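Local coordinates for protein frutapin (Artocarpus altilis, PDB 5KRP) that binds carbohydrates as a breadfruit lectin of the jacalin-related family, probably recognising mannose-type sugars, at the interface of chains A and B and the interface of chains A and C. Coordinates in Å, arbitrary orientation; residue numbers count along the deposited sequence, not the author numbering. Chains: chain A/B/C, Frutapin.

Contact 1: the interface of chains A and B. Residues chain A 7-10, 134; chain B 126.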
loop_
_atom_site.group_PDB
_atom_site.type_symbol
_atom_site.label_atom_id
_atom_site.label_comp_id
_atom_site.label_asym_id
_atom_site.label_seq_id
_atom_site.Cartn_x
_atom_site.Cartn_y
_atom_site.Cartn_z
ATOM N N THR A 7 -9.857 2.725 -4.327
ATOM C CA THR A 7 -10.772 3.596 -5.038
ATOM C C THR A 7 -12.116 3.636 -4.253
ATOM O O THR A 7 -12.727 2.586 -3.969
ATOM C CB THR A 7 -11.009 3.121 -6.495
ATOM O OG1 THR A 7 -9.746 2.932 -7.162
ATOM C CG2 THR A 7 -11.909 4.027 -7.242
ATOM N N VAL A 8 -12.503 4.832 -3.872
ATOM C CA VAL A 8 -13.744 5.073 -3.206
ATOM C C VAL A 8 -14.666 5.986 -4.040
ATOM O O VAL A 8 -14.246 6.710 -4.955
ATOM C CB VAL A 8 -13.545 5.642 -1.786
ATOM C CG1 VAL A 8 -12.855 4.574 -0.912
ATOM C CG2 VAL A 8 -12.723 6.914 -1.779
ATOM N N GLY A 9 -15.958 5.900 -3.690
ATOM C CA GLY A 9 -16.991 6.435 -4.588
ATOM C C GLY A 9 -17.185 5.429 -5.733
ATOM O O GLY A 9 -16.946 4.192 -5.568
ATOM N N PRO A 10 -17.759 5.865 -6.864
ATOM C CA PRO A 10 -18.137 7.270 -7.136
ATOM C C PRO A 10 -19.366 7.710 -6.338
ATOM O O PRO A 10 -20.158 6.881 -5.825
ATOM C CB PRO A 10 -18.454 7.250 -8.672
ATOM C CG PRO A 10 -17.696 6.069 -9.195
ATOM C CD PRO A 10 -17.779 5.054 -8.098
ATOM N N LYS A 134 -11.665 9.476 -10.904
ATOM C CA LYS A 134 -12.414 8.821 -11.966
ATOM C C LYS A 134 -13.815 9.394 -11.936
ATOM O O LYS A 134 -14.190 10.039 -10.956
ATOM C CB LYS A 134 -12.447 7.310 -11.869
ATOM C CG LYS A 134 -13.076 6.747 -10.603
ATOM C CD LYS A 134 -13.341 5.264 -10.801
ATOM C CE LYS A 134 -14.639 5.067 -11.557
ATOM N NZ LYS A 134 -14.741 3.636 -11.953
ATOM N N GLU B 126 -14.992 0.954 -4.353
ATOM C CA GLU B 126 -14.883 0.294 -5.647
ATOM C C GLU B 126 -13.725 -0.661 -5.746
ATOM O O GLU B 126 -13.845 -1.688 -6.392
ATOM C CB GLU B 126 -14.792 1.341 -6.749
ATOM C CG GLU B 126 -14.726 0.744 -8.120
ATOM C CD GLU B 126 -14.896 1.824 -9.191
ATOM O OE1 GLU B 126 -13.897 2.084 -9.833
ATOM O OE2 GLU B 126 -16.029 2.331 -9.413
#
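Two side-chain shapes bring B:Glu126 and A:Lys134 together in a two-fold symmetric interface that may help to join subunits of the assembly, a loop residue of chain B meeting strands 6-12 and 129-137 of chain A. In B:Glu126, CG stands anti to the backbone N (chi1 -178°) and the chain runs on extended, carrying the carboxylate along the chain A surface. A:Lys134 starts with CG between its own backbone N and carbonyl carbon and then bends at chi3 (-82°), which turns the ammonium group toward the glutamate. The side chains meet tip to tip in a salt bridge, NZ of A:Lys134 lying 2.8 Å from OE1 of B:Glu126. That carboxylate oxygen uses its syn lone pair, on the side of OE2, and NZ also reaches OE2 weakly at 3.1 Å. Both long chains suit the place because each carries its charge away from its own backbone. At its base B:Glu126 is held by the main chain: its amide N donates to the carbonyl O of A:Thr7 (2.8 Å), tilted 29° from the carbonyl plane. A:Thr7 and B:Glu126 lie side by side, the threonine methyl CG2 giving the glutamate CB an apolar neighbour at 4.0 Å. A:Gly9 brings only backbone to the contact and leads through a cis peptide bond into A:Pro10. The proline ring crosses the glutamate at about a right angle, CD standing 3.5 Å from OE2 of B:Glu126.

Contact 2: the interface of chains A and C. Residues chain A 23-24, 47-48, 52; chain C 23-24, 47-48, 52.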
loop_
_atom_site.group_PDB
_atom_site.type_symbol
_atom_site.label_atom_id
_atom_site.label_comp_id
_atom_site.label_asym_id
_atom_site.label_seq_id
_atom_site.Cartn_x
_atom_site.Cartn_y
_atom_site.Cartn_z
ATOM N N SER A 23 -3.823 6.660 -11.604
ATOM C CA SER A 23 -3.190 7.094 -10.392
ATOM C C SER A 23 -1.820 7.664 -10.674
ATOM O O SER A 23 -1.149 7.217 -11.605
ATOM C CB SER A 23 -3.086 5.918 -9.376
ATOM O OG SER A 23 -4.449 5.570 -8.933
ATOM N N TYR A 24 -1.439 8.576 -9.818
ATOM C CA TYR A 24 -0.201 9.430 -9.945
ATOM C C TYR A 24 0.408 9.582 -8.537
ATOM O O TYR A 24 0.186 8.727 -7.610
ATOM C CB TYR A 24 -0.553 10.808 -10.620
ATOM C CG TYR A 24 -1.300 10.644 -11.916
ATOM C CD1 TYR A 24 -2.660 10.435 -11.916
ATOM C CD2 TYR A 24 -0.636 10.664 -13.137
ATOM C CE1 TYR A 24 -3.345 10.233 -13.114
ATOM C CE2 TYR A 24 -1.329 10.499 -14.346
ATOM C CZ TYR A 24 -2.679 10.268 -14.335
ATOM O OH TYR A 24 -3.334 10.096 -15.553
ATOM N N LEU A 47 3.438 13.796 -11.218
ATOM C CA LEU A 47 3.966 12.440 -11.467
ATOM C C LEU A 47 5.469 12.525 -11.194
ATOM O O LEU A 47 6.240 13.026 -12.027
ATOM C CB LEU A 47 3.716 11.974 -12.879
ATOM C CG LEU A 47 4.213 10.589 -13.312
ATOM C CD1 LEU A 47 3.521 9.483 -12.488
ATOM C CD2 LEU A 47 4.079 10.388 -14.801
ATOM N N ASN A 48 5.858 11.949 -10.060
ATOM C CA ASN A 48 7.265 11.810 -9.669
ATOM C C ASN A 48 7.971 13.128 -9.740
ATOM O O ASN A 48 9.141 13.211 -10.128
ATOM C CB ASN A 48 7.912 10.771 -10.506
ATOM C CG ASN A 48 7.202 9.439 -10.351
ATOM O OD1 ASN A 48 6.986 9.000 -9.215
ATOM N ND2 ASN A 48 6.819 8.817 -11.431
ATOM N N PHE A 52 1.792 16.374 -14.849
ATOM C CA PHE A 52 1.301 15.518 -15.879
ATOM C C PHE A 52 -0.194 15.887 -16.101
ATOM O O PHE A 52 -0.997 15.807 -15.154
ATOM C CB PHE A 52 1.398 14.043 -15.487
ATOM C CG PHE A 52 0.892 13.062 -16.550
ATOM C CD1 PHE A 52 -0.493 12.887 -16.779
ATOM C CD2 PHE A 52 1.774 12.319 -17.293
ATOM C CE1 PHE A 52 -0.969 11.982 -17.744
ATOM C CE2 PHE A 52 1.308 11.414 -18.271
ATOM C CZ PHE A 52 -0.076 11.256 -18.492
ATOM N N SER C 23 7.759 6.116 -9.478
ATOM C CA SER C 23 6.841 4.969 -9.558
ATOM C C SER C 23 5.717 5.152 -10.583
ATOM O O SER C 23 5.285 6.273 -10.878
ATOM C CB SER C 23 6.261 4.700 -8.162
ATOM O OG SER C 23 5.505 5.806 -7.708
ATOM N N TYR C 24 5.252 4.027 -11.109
ATOM C CA TYR C 24 4.281 3.950 -12.176
ATOM C C TYR C 24 3.337 2.765 -11.918
ATOM O O TYR C 24 3.197 2.329 -10.771
ATOM C CB TYR C 24 5.052 3.769 -13.512
ATOM C CG TYR C 24 6.105 4.887 -13.753
ATOM C CD1 TYR C 24 7.404 4.796 -13.204
ATOM C CD2 TYR C 24 5.792 5.949 -14.528
ATOM C CE1 TYR C 24 8.301 5.843 -13.344
ATOM C CE2 TYR C 24 6.696 6.973 -14.693
ATOM C CZ TYR C 24 7.968 6.869 -14.151
ATOM O OH TYR C 24 8.888 7.924 -14.331
ATOM N N LEU C 47 1.950 3.489 -17.516
ATOM C CA LEU C 47 1.295 4.485 -16.681
ATOM C C LEU C 47 -0.233 4.457 -16.986
ATOM O O LEU C 47 -0.665 5.013 -17.999
ATOM C CB LEU C 47 1.845 5.874 -16.916
ATOM C CG LEU C 47 1.234 6.941 -16.009
ATOM C CD1 LEU C 47 1.501 6.746 -14.522
ATOM C CD2 LEU C 47 1.720 8.284 -16.468
ATOM N N ASN C 48 -0.988 3.742 -16.138
ATOM C CA ASN C 48 -2.478 3.704 -16.267
ATOM C C ASN C 48 -2.905 3.226 -17.650
ATOM O O ASN C 48 -3.885 3.736 -18.227
ATOM C CB ASN C 48 -3.079 5.092 -15.926
ATOM C CG ASN C 48 -2.701 5.536 -14.586
ATOM O OD1 ASN C 48 -2.892 4.777 -13.573
ATOM N ND2 ASN C 48 -2.131 6.729 -14.493
ATOM N N PHE C 52 4.939 5.052 -20.851
ATOM C CA PHE C 52 5.537 6.279 -20.392
ATOM C C PHE C 52 7.061 6.003 -20.382
ATOM O O PHE C 52 7.511 5.114 -19.638
ATOM C CB PHE C 52 5.094 6.713 -18.958
ATOM C CG PHE C 52 5.688 8.037 -18.532
ATOM C CD1 PHE C 52 7.004 8.132 -18.029
ATOM C CD2 PHE C 52 4.932 9.209 -18.680
ATOM C CE1 PHE C 52 7.519 9.327 -17.619
ATOM C CE2 PHE C 52 5.446 10.430 -18.294
ATOM C CZ PHE C 52 6.755 10.487 -17.778
HETATM O O HOH W 1 7.909 10.407 -13.882
HETATM O O HOH W 2 -2.058 8.185 -17.120
#
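A two-fold symmetric interface joins A:Asn48 to C:Ser23 and C:Asn48 to A:Ser23, pairing two copies of the lectin within the deposited four-chain assembly. Each asparagine reads the serine backbone of the other chain with both ends of its amide. OD1 of A:Asn48 accepts from the N of C:Ser23 (3.0 Å), which approaches from above the carbonyl plane, while ND2 donates to the O of C:Ser23 (3.0 Å) nearly within its own amide plane. A carboxamide suits this task because it offers an acceptor and a donor together. Its CG lies anti to the carbonyl carbon (chi1 -59°), which aims the amide across the boundary. ND2 of A:Asn48 also sits 3.5 Å above one face of the C:Tyr24 ring, offset toward its rim, and a water joins it to the phenol OH of C:Tyr24, 2.7 Å from that water. The exchanged pair has its own water between A:Tyr24 and C:Asn48.

Between the two polar clusters lies an apolar core. A:Leu47 and C:Leu47 meet tip to tip, their CD2 methyls 3.6 Å apart. CD2 of A:Leu47 also stands over one face of the C:Phe52 ring, offset toward its rim, and CE2 of A:Phe52 touches CD2 of C:Leu47 at 3.6 Å. Branched leucines and flat rings fill such a seam well. The patch plausibly holds two lectin subunits together in a fixed orientation.

Contact 3: the interface of chains A and C. Residues chain A 24-25, 129, 131, 149-150; chain C 1-4.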
loop_
_atom_site.group_PDB
_atom_site.type_symbol
_atom_site.label_atom_id
_atom_site.label_comp_id
_atom_site.label_asym_id
_atom_site.label_seq_id
_atom_site.Cartn_x
_atom_site.Cartn_y
_atom_site.Cartn_z
ATOM N N TYR A 24 -1.439 8.576 -9.818
ATOM C CA TYR A 24 -0.201 9.430 -9.945
ATOM C C TYR A 24 0.408 9.582 -8.537
ATOM O O TYR A 24 0.186 8.727 -7.610
ATOM C CB TYR A 24 -0.553 10.808 -10.620
ATOM C CG TYR A 24 -1.300 10.644 -11.916
ATOM C CD1 TYR A 24 -2.660 10.435 -11.916
ATOM C CD2 TYR A 24 -0.636 10.664 -13.137
ATOM C CE1 TYR A 24 -3.345 10.233 -13.114
ATOM C CE2 TYR A 24 -1.329 10.499 -14.346
ATOM C CZ TYR A 24 -2.679 10.268 -14.335
ATOM O OH TYR A 24 -3.334 10.096 -15.553
ATOM N N THR A 25 1.233 10.604 -8.344
ATOM C CA THR A 25 1.847 10.819 -7.025
ATOM C C THR A 25 1.284 11.945 -6.240
ATOM O O THR A 25 1.622 12.157 -5.066
ATOM C CB THR A 25 3.406 10.871 -7.130
ATOM O OG1 THR A 25 3.797 11.765 -8.123
ATOM C CG2 THR A 25 3.892 9.543 -7.645
ATOM N N LEU A 129 -3.449 10.058 0.833
ATOM C CA LEU A 129 -3.436 11.127 -0.204
ATOM C C LEU A 129 -4.324 10.775 -1.374
ATOM O O LEU A 129 -4.288 9.644 -1.872
ATOM C CB LEU A 129 -2.042 11.343 -0.741
ATOM C CG LEU A 129 -0.950 11.899 0.194
ATOM C CD1 LEU A 129 0.430 11.845 -0.442
ATOM C CD2 LEU A 129 -1.333 13.312 0.590
ATOM N N VAL A 131 -4.627 10.559 -5.091
ATOM C CA VAL A 131 -3.629 10.426 -6.175
ATOM C C VAL A 131 -4.258 10.255 -7.590
ATOM O O VAL A 131 -3.567 10.023 -8.583
ATOM C CB VAL A 131 -2.651 9.273 -5.863
ATOM C CG1 VAL A 131 -1.820 9.534 -4.614
ATOM C CG2 VAL A 131 -3.380 7.931 -5.742
ATOM N N ALA A 149 -3.713 6.787 -2.030
ATOM C CA ALA A 149 -2.488 6.032 -1.710
ATOM C C ALA A 149 -1.824 6.535 -0.432
ATOM O O ALA A 149 -2.184 7.560 0.028
ATOM C CB ALA A 149 -1.522 6.030 -2.842
ATOM N N LEU A 150 -0.909 5.707 0.124
ATOM C CA LEU A 150 -0.103 5.776 1.440
ATOM C C LEU A 150 -0.485 4.990 2.753
ATOM O O LEU A 150 -0.145 3.830 3.036
ATOM C CB LEU A 150 0.179 7.191 1.813
ATOM C CG LEU A 150 1.385 7.827 1.190
ATOM C CD1 LEU A 150 1.609 7.382 -0.211
ATOM C CD2 LEU A 150 1.121 9.305 1.323
ATOM O OXT LEU A 150 -1.091 5.521 3.735
ATOM N N MET C 1 6.290 14.338 1.278
ATOM C CA MET C 1 4.901 14.898 1.331
ATOM C C MET C 1 3.987 14.398 0.205
ATOM O O MET C 1 2.774 14.501 0.352
ATOM C CB MET C 1 4.935 16.441 1.271
ATOM C CG MET C 1 5.649 17.143 2.433
ATOM S SD MET C 1 6.486 18.689 1.966
ATOM C CE MET C 1 7.808 18.053 0.921
ATOM N N ALA C 2 4.557 13.941 -0.931
ATOM C CA ALA C 2 3.767 13.338 -2.039
ATOM C C ALA C 2 3.747 11.785 -1.908
ATOM O O ALA C 2 4.213 11.266 -0.871
ATOM C CB ALA C 2 4.304 13.795 -3.371
ATOM N N SER C 3 3.183 11.032 -2.886
ATOM C CA SER C 3 2.868 9.606 -2.658
ATOM C C SER C 3 4.208 8.846 -2.635
ATOM O O SER C 3 5.104 9.281 -3.337
ATOM C CB SER C 3 1.976 9.080 -3.772
ATOM O OG SER C 3 1.576 7.756 -3.542
ATOM N N GLN C 4 4.305 7.686 -1.986
ATOM C CA GLN C 4 5.579 6.923 -1.808
ATOM C C GLN C 4 5.324 5.418 -2.016
ATOM O O GLN C 4 4.198 4.915 -1.973
ATOM C CB GLN C 4 6.167 7.166 -0.403
ATOM C CG GLN C 4 5.245 6.626 0.706
ATOM C CD GLN C 4 5.706 6.816 2.178
ATOM O OE1 GLN C 4 6.886 6.556 2.586
ATOM N NE2 GLN C 4 4.726 7.196 3.009
#
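C:Ser3 and A:Thr25 supply the polar anchor of this two-fold repeated interface, where the N-terminal segment of chain C lies against chain A. The amide N of C:Ser3 donates to the carbonyl O of A:Thr25 at 2.9 Å, within the carbonyl plane and on a lone pair. Because both partners are backbone atoms, the bond registers the path of the segment rather than the identity of its side chains.

Van der Waals contacts do the rest. CB of C:Ser3 touches CA of A:Thr25 (3.7 Å) and, in a direction well away from it, the CG1 methyl of A:Val131 (3.9 Å), a place that suits a compact residue. Its hydroxyl OG, anti to the backbone N (chi1 -176°), is turned toward CD1 of A:Leu150 (3.4 Å) and CB of A:Ala149 (3.6 Å). A:Leu150 presses its CD1 methyl on CA of C:Ser3 (3.5 Å) and crosses C:Gln4 at about a right angle, with CG (3.8 Å from that CD1) and NE2 of the glutamine both near the leucine. CD1 of A:Leu129 lies 4.0 Å from CA of C:Ala2, whose short methyl lets the chain come close to A:Thr25. C:Met1 is poorly ordered and adds little.

In the fold, the foreign segment lies over the start of strand 129-137, where A:Leu129 and A:Val131 sit, and the end of strand 141-149, with the C-terminal A:Leu150 on one flank and A:Thr25, just before strand 26-27, on the other.

Contacts 2 and 3 belong to the same A-C interface: the centres of their C-alpha atoms lie about 11 Å apart and they share A:Tyr24, whose ring serves contact 2 while its backbone leads into A:Thr25 of contact 3. Contact 1 faces another subunit, chain B, and its centre lies about 19 Å from contact 2 and 16 Å from contact 3. Contacts 1 and 3 both use strand 129-137, at A:Lys134 and at A:Leu129 and A:Val131 respectively. One strand thus reaches toward two neighbours, and the two distinct two-fold interfaces together could build the four-subunit assembly, as tetrameric jacalin-type lectins do.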